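PDB 3GDO: uncharacterized oxidoreductase yvaA from Bacillus subtilis subsp. subtilis, which catalyses the reversible NADPH-dependent reduction of scyllo-inosose to scyllo-inositol and cannot use NADH in its place. Local coordinates for residues B[131-135]-B[185-189]. Coordinates in Å, arbitrary orientation, origin at the centre of the assembly. Residues are numbered along the deposited sequence.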
loop_
_atom_site.group_PDB
_atom_site.type_symbol
_atom_site.label_atom_id
_atom_site.label_comp_id
_atom_site.label_asym_id
_atom_site.label_seq_id
_atom_site.Cartn_x
_atom_site.Cartn_y
_atom_site.Cartn_z
ATOM N N PHE B 131 -7.945 15.254 6.152
ATOM C CA PHE B 131 -9.251 14.654 5.961
ATOM C C PHE B 131 -10.307 15.695 5.557
ATOM O O PHE B 131 -11.132 15.438 4.694
ATOM C CB PHE B 131 -9.693 13.855 7.189
ATOM C CG PHE B 131 -10.893 12.991 6.931
ATOM C CD1 PHE B 131 -10.805 11.889 6.114
ATOM C CD2 PHE B 131 -12.113 13.280 7.515
ATOM C CE1 PHE B 131 -11.910 11.105 5.857
ATOM C CE2 PHE B 131 -13.232 12.514 7.265
ATOM C CZ PHE B 131 -13.133 11.407 6.445
ATOM N N LEU B 132 -10.238 16.879 6.136
ATOM C CA LEU B 132 -11.174 17.919 5.784
ATOM C C LEU B 132 -10.976 18.284 4.326
ATOM O O LEU B 132 -11.960 18.493 3.605
ATOM C CB LEU B 132 -11.011 19.157 6.687
ATOM C CG LEU B 132 -11.613 19.012 8.102
ATOM C CD1 LEU B 132 -11.460 20.339 8.839
ATOM C CD2 LEU B 132 -13.104 18.534 8.079
ATOM N N THR B 133 -9.708 18.352 3.912
ATOM C CA THR B 133 -9.349 18.684 2.524
ATOM C C THR B 133 -9.959 17.680 1.539
ATOM O O THR B 133 -10.636 18.086 0.591
ATOM C CB THR B 133 -7.845 18.763 2.375
ATOM O OG1 THR B 133 -7.339 19.654 3.376
ATOM C CG2 THR B 133 -7.417 19.199 0.938
ATOM N N ILE B 134 -9.726 16.388 1.782
ATOM C CA ILE B 134 -10.425 15.288 1.085
ATOM C C ILE B 134 -11.969 15.403 0.989
ATOM O O ILE B 134 -12.546 15.252 -0.110
ATOM C CB ILE B 134 -10.020 13.914 1.678
ATOM C CG1 ILE B 134 -8.544 13.581 1.337
ATOM C CG2 ILE B 134 -10.987 12.783 1.221
ATOM C CD1 ILE B 134 -7.866 12.600 2.412
ATOM N N LYS B 135 -12.639 15.627 2.117
ATOM C CA LYS B 135 -14.098 15.865 2.081
ATOM C C LYS B 135 -14.472 17.081 1.209
ATOM O O LYS B 135 -15.461 17.058 0.489
ATOM C CB LYS B 135 -14.672 16.027 3.492
ATOM C CG LYS B 135 -14.917 14.692 4.181
ATOM C CD LYS B 135 -15.479 14.855 5.592
ATOM C CE LYS B 135 -16.875 15.489 5.577
ATOM N NZ LYS B 135 -17.539 15.259 6.868
ATOM N N GLN B 185 -12.520 7.194 9.508
ATOM C CA GLN B 185 -12.544 8.079 8.349
ATOM C C GLN B 185 -13.133 7.337 7.156
ATOM O O GLN B 185 -13.993 7.867 6.430
ATOM C CB GLN B 185 -11.138 8.548 8.025
ATOM C CG GLN B 185 -10.630 9.603 9.005
ATOM C CD GLN B 185 -9.245 10.152 8.659
ATOM O OE1 GLN B 185 -8.483 9.540 7.920
ATOM N NE2 GLN B 185 -8.929 11.318 9.188
ATOM N N THR B 186 -12.681 6.093 6.983
ATOM C CA THR B 186 -13.122 5.253 5.867
ATOM C C THR B 186 -14.610 4.949 5.962
ATOM O O THR B 186 -15.326 5.006 4.936
ATOM C CB THR B 186 -12.336 3.917 5.767
ATOM O OG1 THR B 186 -10.921 4.187 5.851
ATOM C CG2 THR B 186 -12.642 3.226 4.472
ATOM N N LEU B 187 -15.068 4.584 7.169
ATOM C CA LEU B 187 -16.502 4.309 7.400
ATOM C C LEU B 187 -17.293 5.591 7.149
ATOM O O LEU B 187 -18.350 5.557 6.537
ATOM C CB LEU B 187 -16.731 3.812 8.802
ATOM C CG LEU B 187 -16.074 2.451 9.114
ATOM C CD1 LEU B 187 -16.486 2.021 10.486
ATOM C CD2 LEU B 187 -16.361 1.402 8.091
ATOM N N HIS B 188 -16.730 6.718 7.558
ATOM C CA HIS B 188 -17.392 8.006 7.405
ATOM C C HIS B 188 -17.620 8.282 5.941
ATOM O O HIS B 188 -18.695 8.751 5.546
ATOM C CB HIS B 188 -16.578 9.144 8.042
ATOM C CG HIS B 188 -17.291 10.464 8.070
ATOM N ND1 HIS B 188 -18.500 10.649 8.718
ATOM C CD2 HIS B 188 -16.968 11.661 7.526
ATOM C CE1 HIS B 188 -18.871 11.914 8.597
ATOM N NE2 HIS B 188 -17.965 12.546 7.875
ATOM N N LEU B 189 -16.610 8.001 5.127
ATOM C CA LEU B 189 -16.710 8.293 3.697
ATOM C C LEU B 189 -17.592 7.321 2.924
ATOM O O LEU B 189 -18.292 7.747 2.048
ATOM C CB LEU B 189 -15.333 8.368 3.028
ATOM C CG LEU B 189 -14.329 9.481 3.310
ATOM C CD1 LEU B 189 -13.104 9.199 2.462
ATOM C CD2 LEU B 189 -14.888 10.871 2.990
#
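Helices 129-139 and 174-190 pack side by side here against the large mixed sheet; their segments 131-135 and 185-189 run nearly parallel, crossing at -16°, but with axes 12.2 Å apart, a wide gap that long side chains must fill. F131 makes the largest contribution: its flat, bulky ring reaches across, and Q185 CG lies over one face in a CH-pi contact, 3.7 Å from the ring centroid. Beyond that methylene, Q185 turns its amide to partners outside the pair, OE1 to the hydroxyl of Y239 and NE2 to the carbonyl of R125, so a polar residue is accommodated in a buried place. L189, one turn on from Q185, brings its branched end into the gap, with CG 3.9 Å from F131 CZ and CD1 4.3 Å from I134 CG2. Toward solvent the chemistry changes: K135 NZ donates a 2.9 Å hydrogen bond to H188 NE2, the long, flexible lysine chain reaching across at the partly exposed side while its CG packs 4.0 Å from L189 CD2. Beneath, F131 and L189 both touch Y149 of strand 146-152. Such helices layered on one face of an open sheet are characteristic of the C-terminal alpha/beta domain of Gfo/Idh/MocA oxidoreductases.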